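Local coordinates for Lin1889 protein (Listeria innocua Clip11262, PDB 3B57) that is of unknown function but binds magnesium through an HD domain and is probably a metal-dependent phosphohydrolase, at residues R32-S37 and T50-A55; S42-D47 and L172-A177; G129-A134 and K182-I187. All blocks are in the same frame, centred on the assembly; numbering follows the deposited sequence.

In the fold
Contact 1 is a buried helix pair within the HD domain, with the V33 side chain about 5 Å from the magnesium ion and about 4 Å from those of the metal-binding residues H29 and H58. Contact 2 uses the far end of the same helix 27-44, its centre 12 Å from that of contact 1; the two meet where I51 CD1 lies 4.1 Å from G46 C. Contact 3 lies 20 Å from contact 1, centre to centre, and joins helix 129-140 to helix 182-198 beside the second subunit. Contacts 1 and 3 touch where R32 NH1 lies 3.3 Å from I131 CG2. Helices 175-179 and 182-198 follow one another, connecting contacts 2 and 3 along the chain.

Contact 1. Residues R32-S37 and T50-A55; sequences RVWKLS and TIELAA
Helix 27-44, which carries the metal-site residue H29, packs against helix 48-57, which runs directly into the metal-binding pair H58 and D59, through W34 and S37 on the first and I51, E52 and A55 on the second. Their axes run almost antiparallel, at 160°, and approach to 8.9 Å. The backbones come closest at W34 and A55, where the CA atoms are 5.2 Å apart. The small side chain of A55 points toward the partner helix, so that its CB rests on backbone rather than on a bulky neighbour, 4.0 Å from W34 CA and 4.1 Å from V33 O. S37 OG closes over the same methyl at 3.5 Å from A55 CB. With chi1 at 61°, OG of S37 sits between its own backbone N and carbonyl carbon, turned back within reach of the carbonyl oxygens of V33 and W34, while S37 CB meets I51 CG2 at 3.9 Å. In the HD fold this helix pair places H29, close to the start of the first helix, near H58, just beyond the end of the second; the side chain of V33 packs beside both histidines, about 5 Å from the magnesium ion. The side chains of W34 and E52 cross obliquely, the indole and carboxylate planes 59° apart, and E52 OE2 stands 4.1 Å from W34 CZ2. K11 of helix 3-15 also touches the indole, and K38 makes a cation-pi contact with it.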
ATOM      1  N   ARG A  32      -7.325 -17.221  -0.125  1.00 37.64           N
ATOM      2  CA  ARG A  32      -8.025 -16.355  -1.086  1.00 35.63           C
ATOM      3  C   ARG A  32      -7.940 -16.986  -2.479  1.00 35.71           C
ATOM      4  O   ARG A  32      -8.941 -17.073  -3.189  1.00 35.98           O
ATOM      5  CB  ARG A  32      -7.405 -14.945  -1.129  1.00 33.71           C
ATOM      6  CG  ARG A  32      -8.238 -13.840  -0.458  1.00 29.91           C
ATOM      7  CD  ARG A  32      -7.540 -12.483  -0.523  1.00 27.30           C
ATOM      8  NE  ARG A  32      -6.782 -12.177   0.693  1.00 27.36           N
ATOM      9  CZ  ARG A  32      -5.470 -11.946   0.725  1.00 24.10           C
ATOM     10  NH1 ARG A  32      -4.756 -11.988  -0.394  1.00 21.23           N
ATOM     11  NH2 ARG A  32      -4.876 -11.656   1.878  1.00 20.13           N
ATOM     12  N   VAL A  33      -6.745 -17.432  -2.864  1.00 35.07           N
ATOM     13  CA  VAL A  33      -6.551 -18.056  -4.170  1.00 33.85           C
ATOM     14  C   VAL A  33      -7.390 -19.323  -4.260  1.00 33.29           C
ATOM     15  O   VAL A  33      -7.808 -19.735  -5.342  1.00 33.36           O
ATOM     16  CB  VAL A  33      -5.074 -18.418  -4.405  1.00 33.92           C
ATOM     17  CG1 VAL A  33      -4.921 -19.080  -5.761  1.00 33.37           C
ATOM     18  CG2 VAL A  33      -4.211 -17.173  -4.331  1.00 33.03           C
ATOM     19  N   TRP A  34      -7.621 -19.929  -3.101  1.00 32.13           N
ATOM     20  CA  TRP A  34      -8.427 -21.133  -2.989  1.00 31.56           C
ATOM     21  C   TRP A  34      -9.887 -20.730  -3.213  1.00 31.75           C
ATOM     22  O   TRP A  34     -10.552 -21.255  -4.111  1.00 31.27           O
ATOM     23  CB  TRP A  34      -8.231 -21.751  -1.596  1.00 32.61           C
ATOM     24  CG  TRP A  34      -9.185 -22.825  -1.235  1.00 32.54           C
ATOM     25  CD1 TRP A  34      -9.353 -24.022  -1.864  1.00 33.04           C
ATOM     26  CD2 TRP A  34     -10.162 -22.778  -0.194  1.00 35.17           C
ATOM     27  NE1 TRP A  34     -10.386 -24.724  -1.286  1.00 32.86           N
ATOM     28  CE2 TRP A  34     -10.902 -23.981  -0.258  1.00 34.83           C
ATOM     29  CE3 TRP A  34     -10.492 -21.832   0.787  1.00 37.10           C
ATOM     30  CZ2 TRP A  34     -11.956 -24.264   0.622  1.00 36.58           C
ATOM     31  CZ3 TRP A  34     -11.545 -22.116   1.666  1.00 38.85           C
ATOM     32  CH2 TRP A  34     -12.262 -23.322   1.573  1.00 37.12           C
ATOM     33  N   LYS A  35     -10.381 -19.786  -2.414  1.00 31.81           N
ATOM     34  CA  LYS A  35     -11.759 -19.317  -2.557  1.00 31.87           C
ATOM     35  C   LYS A  35     -11.998 -18.793  -3.968  1.00 32.57           C
ATOM     36  O   LYS A  35     -13.044 -19.042  -4.571  1.00 32.58           O
ATOM     37  CB  LYS A  35     -12.061 -18.182  -1.579  1.00 31.42           C
ATOM     38  CG  LYS A  35     -12.217 -18.596  -0.141  1.00 34.34           C
ATOM     39  CD  LYS A  35     -12.884 -17.477   0.625  1.00 36.97           C
ATOM     40  CE  LYS A  35     -13.308 -17.907   2.018  1.00 38.84           C
ATOM     41  NZ  LYS A  35     -14.058 -16.807   2.710  1.00 39.91           N
ATOM     42  N   LEU A  36     -11.016 -18.059  -4.480  1.00 32.01           N
ATOM     43  CA  LEU A  36     -11.101 -17.468  -5.803  1.00 32.86           C
ATOM     44  C   LEU A  36     -11.185 -18.517  -6.898  1.00 33.57           C
ATOM     45  O   LEU A  36     -12.018 -18.426  -7.800  1.00 34.27           O
ATOM     46  CB  LEU A  36      -9.890 -16.571  -6.040  1.00 34.22           C
ATOM     47  CG  LEU A  36     -10.128 -15.111  -6.433  1.00 33.72           C
ATOM     48  CD1 LEU A  36     -11.376 -14.553  -5.779  1.00 32.11           C
ATOM     49  CD2 LEU A  36      -8.895 -14.319  -6.009  1.00 33.91           C
ATOM     50  N   SER A  37     -10.318 -19.519  -6.831  1.00 33.36           N
ATOM     51  CA  SER A  37     -10.362 -20.546  -7.854  1.00 33.00           C
ATOM     52  C   SER A  37     -11.673 -21.334  -7.712  1.00 32.65           C
ATOM     53  O   SER A  37     -12.252 -21.764  -8.708  1.00 32.46           O
ATOM     54  CB  SER A  37      -9.158 -21.468  -7.732  1.00 32.33           C
ATOM     55  OG  SER A  37      -9.177 -22.103  -6.487  1.00 33.80           O
ATOM     56  N   THR A  50      -9.334 -31.369  -8.262  1.00 35.97           N
ATOM     57  CA  THR A  50      -8.008 -31.213  -8.799  1.00 37.55           C
ATOM     58  C   THR A  50      -7.546 -29.749  -8.660  1.00 38.25           C
ATOM     59  O   THR A  50      -6.364 -29.479  -8.408  1.00 38.41           O
ATOM     60  CB  THR A  50      -8.009 -31.694 -10.262  1.00 37.96           C
ATOM     61  OG1 THR A  50      -7.155 -32.837 -10.371  1.00 40.17           O
ATOM     62  CG2 THR A  50      -7.553 -30.610 -11.215  1.00 38.27           C
ATOM     63  N   ILE A  51      -8.505 -28.828  -8.798  1.00 37.24           N
ATOM     64  CA  ILE A  51      -8.301 -27.375  -8.703  1.00 34.97           C
ATOM     65  C   ILE A  51      -8.084 -26.923  -7.264  1.00 33.95           C
ATOM     66  O   ILE A  51      -7.126 -26.216  -6.958  1.00 33.94           O
ATOM     67  CB  ILE A  51      -9.549 -26.618  -9.272  1.00 35.65           C
ATOM     68  CG1 ILE A  51      -9.594 -26.775 -10.803  1.00 35.65           C
ATOM     69  CG2 ILE A  51      -9.545 -25.146  -8.835  1.00 32.39           C
ATOM     70  CD1 ILE A  51     -10.927 -26.406 -11.435  1.00 33.44           C
ATOM     71  N   GLU A  52      -8.990 -27.337  -6.389  1.00 33.62           N
ATOM     72  CA  GLU A  52      -8.938 -26.979  -4.979  1.00 33.17           C
ATOM     73  C   GLU A  52      -7.590 -27.290  -4.304  1.00 33.40           C
ATOM     74  O   GLU A  52      -7.123 -26.510  -3.475  1.00 33.96           O
ATOM     75  CB  GLU A  52     -10.075 -27.690  -4.250  1.00 30.83           C
ATOM     76  CG  GLU A  52     -10.759 -26.850  -3.212  1.00 32.01           C
ATOM     77  CD  GLU A  52     -12.237 -27.155  -3.138  1.00 34.29           C
ATOM     78  OE1 GLU A  52     -12.852 -27.224  -4.231  1.00 34.30           O
ATOM     79  OE2 GLU A  52     -12.786 -27.309  -2.012  1.00 31.88           O
ATOM     80  N   LEU A  53      -6.962 -28.413  -4.657  1.00 32.62           N
ATOM     81  CA  LEU A  53      -5.684 -28.765  -4.051  1.00 32.98           C
ATOM     82  C   LEU A  53      -4.545 -28.045  -4.728  1.00 34.22           C
ATOM     83  O   LEU A  53      -3.638 -27.552  -4.061  1.00 36.91           O
ATOM     84  CB  LEU A  53      -5.412 -30.266  -4.118  1.00 33.11           C
ATOM     85  CG  LEU A  53      -6.229 -31.189  -3.221  1.00 32.42           C
ATOM     86  CD1 LEU A  53      -5.925 -32.633  -3.571  1.00 31.91           C
ATOM     87  CD2 LEU A  53      -5.918 -30.895  -1.776  1.00 30.97           C
ATOM     88  N   ALA A  54      -4.561 -27.980  -6.049  1.00 33.16           N
ATOM     89  CA  ALA A  54      -3.471 -27.284  -6.699  1.00 33.45           C
ATOM     90  C   ALA A  54      -3.461 -25.866  -6.143  1.00 35.26           C
ATOM     91  O   ALA A  54      -2.399 -25.313  -5.881  1.00 37.85           O
ATOM     92  CB  ALA A  54      -3.660 -27.273  -8.201  1.00 32.81           C
ATOM     93  N   ALA A  55      -4.642 -25.287  -5.932  1.00 36.14           N
ATOM     94  CA  ALA A  55      -4.736 -23.928  -5.398  1.00 36.81           C
ATOM     95  C   ALA A  55      -4.140 -23.820  -4.002  1.00 37.82           C
ATOM     96  O   ALA A  55      -3.440 -22.861  -3.695  1.00 39.00           O
ATOM     97  CB  ALA A  55      -6.179 -23.476  -5.360  1.00 36.43           C
TER

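Contact 2. Residues S42-D47 and L172-A177; sequences SKEGGD and LNTETA
K43 and T176 have the nearest CA atoms of the two segments, 6.6 Å apart, where the last turn of helix 27-44 meets the first turn of helix 175-179; G45, with its positive phi, ends the first helix just beyond. The contact is carried by the carboxylate of E44. The E44 chain bends at chi2 (-75°), which swings CD out of the extended line, and the side chains of E44 and T176 slide past each other in opposite directions. The hydroxyl of T176 gives OE2 of E44 a hydrogen bond of 2.6 Å between OG1 and OE2, approaching from the anti side and 18° out of the carboxylate plane. The same oxygen takes a second, weak bond from the backbone of T176, N to OE2 3.3 Å at an angle of 141°. In T176 the OG1 branch lies beside its own backbone N, which lets the hydroxyl and the amide converge on one oxygen. T174, at the N-cap position, makes no capping bond with its side chain; its OG1 instead bonds to N173 O. The E44-T176 bonds join the end of helix 27-44, in the HD domain, to a short helix from the C-terminal part of the chain, and the carboxylate sits at the amino end of that helix, where the helix dipole would favour negative charge. E44 and T174 meet tip to tip, CG2 of T174 packing against CD of E44 at 3.2 Å. K43 CB also touches T176 OG1 at 3.4 Å, with the lysine crossing the threonine at about a right angle. Helix 114-125 lies beneath: E44 packs on I118, T174 on D121, and N173 N bonds to D121 OD1.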
ATOM      1  N   SER A  42     -16.939 -22.679 -10.645  1.00 35.43           N
ATOM      2  CA  SER A  42     -18.394 -22.774 -10.615  1.00 35.74           C
ATOM      3  C   SER A  42     -19.019 -22.142 -11.856  1.00 34.22           C
ATOM      4  O   SER A  42     -20.230 -22.208 -12.053  1.00 33.28           O
ATOM      5  CB  SER A  42     -18.948 -22.070  -9.380  1.00 35.69           C
ATOM      6  OG  SER A  42     -19.300 -20.741  -9.727  1.00 38.97           O
ATOM      7  N   LYS A  43     -18.197 -21.515 -12.684  1.00 33.40           N
ATOM      8  CA  LYS A  43     -18.715 -20.898 -13.888  1.00 33.77           C
ATOM      9  C   LYS A  43     -17.875 -21.243 -15.094  1.00 34.58           C
ATOM     10  O   LYS A  43     -18.291 -21.023 -16.231  1.00 35.35           O
ATOM     11  CB  LYS A  43     -18.797 -19.381 -13.740  1.00 34.33           C
ATOM     12  CG  LYS A  43     -19.916 -18.918 -12.841  1.00 34.56           C
ATOM     13  CD  LYS A  43     -20.179 -17.445 -13.033  1.00 36.45           C
ATOM     14  CE  LYS A  43     -21.290 -16.998 -12.108  1.00 37.76           C
ATOM     15  NZ  LYS A  43     -20.954 -17.440 -10.724  1.00 41.07           N
ATOM     16  N   GLU A  44     -16.687 -21.783 -14.861  1.00 33.96           N
ATOM     17  CA  GLU A  44     -15.829 -22.160 -15.978  1.00 34.85           C
ATOM     18  C   GLU A  44     -15.621 -23.670 -16.037  1.00 35.23           C
ATOM     19  O   GLU A  44     -15.001 -24.185 -16.965  1.00 34.65           O
ATOM     20  CB  GLU A  44     -14.483 -21.461 -15.861  1.00 35.71           C
ATOM     21  CG  GLU A  44     -14.562 -19.961 -15.905  1.00 36.58           C
ATOM     22  CD  GLU A  44     -14.812 -19.430 -17.302  1.00 38.36           C
ATOM     23  OE1 GLU A  44     -14.058 -19.808 -18.223  1.00 39.38           O
ATOM     24  OE2 GLU A  44     -15.751 -18.623 -17.481  1.00 38.44           O
ATOM     25  N   GLY A  45     -16.134 -24.378 -15.038  1.00 34.94           N
ATOM     26  CA  GLY A  45     -15.993 -25.822 -15.020  1.00 36.20           C
ATOM     27  C   GLY A  45     -14.611 -26.347 -14.670  1.00 35.82           C
ATOM     28  O   GLY A  45     -13.725 -25.574 -14.305  1.00 38.00           O
ATOM     29  N   GLY A  46     -14.438 -27.666 -14.778  1.00 33.78           N
ATOM     30  CA  GLY A  46     -13.170 -28.312 -14.475  1.00 30.76           C
ATOM     31  C   GLY A  46     -13.283 -29.211 -13.256  1.00 30.06           C
ATOM     32  O   GLY A  46     -14.290 -29.174 -12.553  1.00 29.05           O
ATOM     33  N   ASP A  47     -12.254 -30.022 -13.012  1.00 29.13           N
ATOM     34  CA  ASP A  47     -12.212 -30.938 -11.864  1.00 30.74           C
ATOM     35  C   ASP A  47     -11.985 -30.106 -10.598  1.00 31.36           C
ATOM     36  O   ASP A  47     -10.846 -29.767 -10.257  1.00 30.84           O
ATOM     37  CB  ASP A  47     -11.053 -31.941 -12.039  1.00 34.63           C
ATOM     38  CG  ASP A  47     -11.096 -33.111 -11.039  1.00 38.11           C
ATOM     39  OD1 ASP A  47     -11.433 -32.885  -9.844  1.00 38.06           O
ATOM     40  OD2 ASP A  47     -10.765 -34.258 -11.457  1.00 38.23           O
ATOM     41  N   LEU A 172      -5.631 -12.331 -18.220  1.00 41.34           N
ATOM     42  CA  LEU A 172      -6.473 -13.373 -17.642  1.00 39.04           C
ATOM     43  C   LEU A 172      -7.018 -14.285 -18.731  1.00 39.03           C
ATOM     44  O   LEU A 172      -7.455 -13.804 -19.774  1.00 38.76           O
ATOM     45  CB  LEU A 172      -7.636 -12.740 -16.887  1.00 36.27           C
ATOM     46  CG  LEU A 172      -7.217 -12.086 -15.582  1.00 35.36           C
ATOM     47  CD1 LEU A 172      -8.449 -11.601 -14.842  1.00 35.27           C
ATOM     48  CD2 LEU A 172      -6.460 -13.094 -14.739  1.00 34.91           C
ATOM     49  N   ASN A 173      -7.004 -15.597 -18.509  1.00 37.62           N
ATOM     50  CA  ASN A 173      -7.518 -16.485 -19.548  1.00 38.65           C
ATOM     51  C   ASN A 173      -8.837 -17.154 -19.191  1.00 38.04           C
ATOM     52  O   ASN A 173      -8.998 -18.352 -19.344  1.00 39.50           O
ATOM     53  CB  ASN A 173      -6.451 -17.522 -19.962  1.00 37.95           C
ATOM     54  CG  ASN A 173      -5.868 -18.263 -18.796  1.00 36.68           C
ATOM     55  OD1 ASN A 173      -4.669 -18.493 -18.740  1.00 35.36           O
ATOM     56  ND2 ASN A 173      -6.717 -18.666 -17.866  1.00 38.96           N
ATOM     57  N   THR A 174      -9.791 -16.348 -18.752  1.00 38.16           N
ATOM     58  CA  THR A 174     -11.102 -16.830 -18.360  1.00 38.29           C
ATOM     59  C   THR A 174     -12.035 -15.635 -18.277  1.00 40.22           C
ATOM     60  O   THR A 174     -11.703 -14.612 -17.664  1.00 40.97           O
ATOM     61  CB  THR A 174     -11.063 -17.481 -16.970  1.00 37.25           C
ATOM     62  OG1 THR A 174     -10.577 -18.817 -17.082  1.00 38.17           O
ATOM     63  CG2 THR A 174     -12.434 -17.480 -16.329  1.00 35.86           C
ATOM     64  N   GLU A 175     -13.206 -15.763 -18.882  1.00 40.58           N
ATOM     65  CA  GLU A 175     -14.167 -14.680 -18.843  1.00 39.86           C
ATOM     66  C   GLU A 175     -14.684 -14.457 -17.437  1.00 38.32           C
ATOM     67  O   GLU A 175     -14.934 -13.322 -17.040  1.00 40.22           O
ATOM     68  CB  GLU A 175     -15.333 -14.971 -19.779  1.00 42.38           C
ATOM     69  CG  GLU A 175     -15.376 -14.021 -20.948  1.00 46.95           C
ATOM     70  CD  GLU A 175     -14.072 -14.006 -21.724  1.00 49.65           C
ATOM     71  OE1 GLU A 175     -13.879 -13.062 -22.528  1.00 49.99           O
ATOM     72  OE2 GLU A 175     -13.246 -14.937 -21.536  1.00 51.12           O
ATOM     73  N   THR A 176     -14.861 -15.528 -16.678  1.00 35.36           N
ATOM     74  CA  THR A 176     -15.359 -15.350 -15.327  1.00 34.49           C
ATOM     75  C   THR A 176     -14.312 -14.554 -14.573  1.00 34.39           C
ATOM     76  O   THR A 176     -14.621 -13.548 -13.934  1.00 33.12           O
ATOM     77  CB  THR A 176     -15.608 -16.696 -14.633  1.00 34.12           C
ATOM     78  OG1 THR A 176     -16.580 -17.437 -15.379  1.00 33.36           O
ATOM     79  CG2 THR A 176     -16.131 -16.485 -13.220  1.00 31.56           C
ATOM     80  N   ALA A 177     -13.065 -14.998 -14.667  1.00 34.45           N
ATOM     81  CA  ALA A 177     -11.979 -14.298 -14.007  1.00 33.50           C
ATOM     82  C   ALA A 177     -11.975 -12.826 -14.417  1.00 31.83           C
ATOM     83  O   ALA A 177     -11.852 -11.954 -13.557  1.00 32.73           O
ATOM     84  CB  ALA A 177     -10.644 -14.948 -14.350  1.00 35.67           C
TER

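Contact 3. Residues G129-A134 and K182-I187; sequences GAIGIA and KEKQKI
K184 and I187 take torsions that turn them onto helix 129-140: K184 has CG anti to its carbonyl carbon (chi1 -68°) and an extended chain beyond, whereas CG2 of I187 lies between its backbone N and carbonyl carbon. In this all-helical protein the contact packs helix 129-140, close to the metal-binding HD core, against the C-terminal helix 182-198 at 45°, with axes 8.3 Å apart. Lacking a side chain, G129 lets the lysine lie directly over its backbone; its CA is 3.4 Å from K184 CB and 3.8 Å from K184 CG. One turn later in helix 182-198, I187 CG2 packs on the G129-A130 peptide, 3.7 Å from A130 N and 4.2 Å from G129 C. I133 CD1 lies more loosely, 4.4 Å from I187 O. The far end of K184 is buried but has polar partners: NZ bonds to L125 O and forms a salt bridge with E198 of the second subunit. That same glutamate accepts a hydrogen bond from A130 N, so the backbone of A130 and the lysine share one carboxylate from across the dimer. Where the lysine chain passes obliquely over I131, the isoleucine tip lies against its end, CD1 4.1 Å from K184 CE.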
ATOM      1  N   GLY A 129      -6.279  -5.168  -7.898  1.00 27.50           N
ATOM      2  CA  GLY A 129      -7.376  -4.701  -7.069  1.00 26.37           C
ATOM      3  C   GLY A 129      -6.876  -4.165  -5.737  1.00 26.87           C
ATOM      4  O   GLY A 129      -5.676  -3.967  -5.555  1.00 27.11           O
ATOM      5  N   ALA A 130      -7.779  -3.938  -4.792  1.00 27.01           N
ATOM      6  CA  ALA A 130      -7.368  -3.411  -3.496  1.00 28.39           C
ATOM      7  C   ALA A 130      -6.254  -4.249  -2.863  1.00 30.55           C
ATOM      8  O   ALA A 130      -5.279  -3.694  -2.350  1.00 29.73           O
ATOM      9  CB  ALA A 130      -8.560  -3.334  -2.565  1.00 27.99           C
ATOM     10  N   ILE A 131      -6.400  -5.578  -2.909  1.00 32.32           N
ATOM     11  CA  ILE A 131      -5.407  -6.515  -2.348  1.00 33.51           C
ATOM     12  C   ILE A 131      -4.065  -6.312  -3.037  1.00 32.56           C
ATOM     13  O   ILE A 131      -3.003  -6.336  -2.401  1.00 31.28           O
ATOM     14  CB  ILE A 131      -5.810  -7.987  -2.579  1.00 35.71           C
ATOM     15  CG1 ILE A 131      -7.303  -8.159  -2.333  1.00 40.47           C
ATOM     16  CG2 ILE A 131      -5.037  -8.904  -1.624  1.00 33.05           C
ATOM     17  CD1 ILE A 131      -7.867  -9.451  -2.942  1.00 47.48           C
ATOM     18  N   GLY A 132      -4.127  -6.137  -4.352  1.00 30.46           N
ATOM     19  CA  GLY A 132      -2.922  -5.915  -5.120  1.00 30.33           C
ATOM     20  C   GLY A 132      -2.194  -4.702  -4.565  1.00 30.50           C
ATOM     21  O   GLY A 132      -1.028  -4.799  -4.163  1.00 30.79           O
ATOM     22  N   ILE A 133      -2.887  -3.562  -4.536  1.00 28.01           N
ATOM     23  CA  ILE A 133      -2.310  -2.324  -4.020  1.00 26.11           C
ATOM     24  C   ILE A 133      -1.645  -2.597  -2.679  1.00 26.32           C
ATOM     25  O   ILE A 133      -0.438  -2.393  -2.524  1.00 25.73           O
ATOM     26  CB  ILE A 133      -3.390  -1.225  -3.846  1.00 25.70           C
ATOM     27  CG1 ILE A 133      -3.931  -0.804  -5.212  1.00 25.51           C
ATOM     28  CG2 ILE A 133      -2.807  -0.017  -3.132  1.00 23.61           C
ATOM     29  CD1 ILE A 133      -5.100   0.159  -5.146  1.00 24.76           C
ATOM     30  N   ALA A 134      -2.430  -3.079  -1.719  1.00 26.32           N
ATOM     31  CA  ALA A 134      -1.904  -3.386  -0.389  1.00 27.32           C
ATOM     32  C   ALA A 134      -0.725  -4.352  -0.454  1.00 27.23           C
ATOM     33  O   ALA A 134       0.301  -4.138   0.193  1.00 27.26           O
ATOM     34  CB  ALA A 134      -2.999  -3.977   0.487  1.00 26.47           C
ATOM     35  N   LYS A 182     -13.066  -6.865 -12.918  1.00 47.56           N
ATOM     36  CA  LYS A 182     -13.568  -5.542 -13.252  1.00 48.99           C
ATOM     37  C   LYS A 182     -13.533  -4.592 -12.061  1.00 48.98           C
ATOM     38  O   LYS A 182     -12.839  -3.576 -12.102  1.00 49.84           O
ATOM     39  CB  LYS A 182     -14.991  -5.624 -13.814  1.00 51.28           C
ATOM     40  CG  LYS A 182     -15.507  -4.290 -14.384  1.00 54.10           C
ATOM     41  CD  LYS A 182     -16.857  -4.430 -15.092  1.00 56.26           C
ATOM     42  CE  LYS A 182     -16.799  -5.479 -16.204  1.00 58.54           C
ATOM     43  NZ  LYS A 182     -18.128  -5.676 -16.863  1.00 60.29           N
ATOM     44  N   GLU A 183     -14.271  -4.904 -11.002  1.00 48.03           N
ATOM     45  CA  GLU A 183     -14.260  -4.026  -9.832  1.00 47.34           C
ATOM     46  C   GLU A 183     -12.837  -3.739  -9.359  1.00 45.73           C
ATOM     47  O   GLU A 183     -12.532  -2.630  -8.912  1.00 46.41           O
ATOM     48  CB  GLU A 183     -15.038  -4.645  -8.682  1.00 49.22           C
ATOM     49  CG  GLU A 183     -16.509  -4.718  -8.924  1.00 54.82           C
ATOM     50  CD  GLU A 183     -17.280  -4.316  -7.694  1.00 58.78           C
ATOM     51  OE1 GLU A 183     -16.997  -4.886  -6.615  1.00 60.99           O
ATOM     52  OE2 GLU A 183     -18.161  -3.432  -7.801  1.00 60.89           O
ATOM     53  N   LYS A 184     -11.969  -4.742  -9.461  1.00 42.55           N
ATOM     54  CA  LYS A 184     -10.587  -4.591  -9.045  1.00 39.75           C
ATOM     55  C   LYS A 184      -9.846  -3.615  -9.950  1.00 39.66           C
ATOM     56  O   LYS A 184      -9.275  -2.637  -9.470  1.00 41.18           O
ATOM     57  CB  LYS A 184      -9.877  -5.944  -9.044  1.00 37.91           C
ATOM     58  CG  LYS A 184     -10.368  -6.905  -7.968  1.00 36.63           C
ATOM     59  CD  LYS A 184      -9.404  -8.071  -7.785  1.00 35.68           C
ATOM     60  CE  LYS A 184      -9.717  -8.864  -6.528  1.00 33.72           C
ATOM     61  NZ  LYS A 184      -8.493  -9.521  -5.964  1.00 32.36           N
ATOM     62  N   GLN A 185      -9.861  -3.875 -11.255  1.00 38.34           N
ATOM     63  CA  GLN A 185      -9.184  -3.009 -12.217  1.00 36.34           C
ATOM     64  C   GLN A 185      -9.702  -1.584 -12.117  1.00 36.04           C
ATOM     65  O   GLN A 185      -9.083  -0.661 -12.637  1.00 35.39           O
ATOM     66  CB  GLN A 185      -9.408  -3.511 -13.641  1.00 35.19           C
ATOM     67  CG  GLN A 185      -8.745  -2.652 -14.712  1.00 34.87           C
ATOM     68  CD  GLN A 185      -7.285  -3.007 -14.922  1.00 37.36           C
ATOM     69  OE1 GLN A 185      -6.647  -2.537 -15.866  1.00 36.11           O
ATOM     70  NE2 GLN A 185      -6.744  -3.849 -14.039  1.00 40.03           N
ATOM     71  N   LYS A 186     -10.845  -1.400 -11.468  1.00 35.57           N
ATOM     72  CA  LYS A 186     -11.387  -0.059 -11.345  1.00 36.92           C
ATOM     73  C   LYS A 186     -10.744   0.682 -10.192  1.00 37.44           C
ATOM     74  O   LYS A 186     -10.049   1.672 -10.401  1.00 38.30           O
ATOM     75  CB  LYS A 186     -12.900  -0.089 -11.147  1.00 38.10           C
ATOM     76  CG  LYS A 186     -13.502   1.262 -10.783  1.00 39.09           C
ATOM     77  CD  LYS A 186     -15.001   1.136 -10.511  1.00 43.20           C
ATOM     78  CE  LYS A 186     -15.606   2.469 -10.071  1.00 44.36           C
ATOM     79  NZ  LYS A 186     -15.130   3.599 -10.940  1.00 45.19           N
ATOM     80  N   ILE A 187     -10.973   0.198  -8.976  1.00 37.52           N
ATOM     81  CA  ILE A 187     -10.415   0.833  -7.789  1.00 35.61           C
ATOM     82  C   ILE A 187      -8.913   1.054  -7.963  1.00 36.60           C
ATOM     83  O   ILE A 187      -8.349   2.034  -7.489  1.00 36.34           O
ATOM     84  CB  ILE A 187     -10.681  -0.029  -6.548  1.00 33.65           C
ATOM     85  CG1 ILE A 187     -10.833   0.879  -5.316  1.00 32.96           C
ATOM     86  CG2 ILE A 187      -9.601  -1.097  -6.407  1.00 29.11           C
ATOM     87  CD1 ILE A 187      -9.607   1.660  -4.925  1.00 31.77           C
TER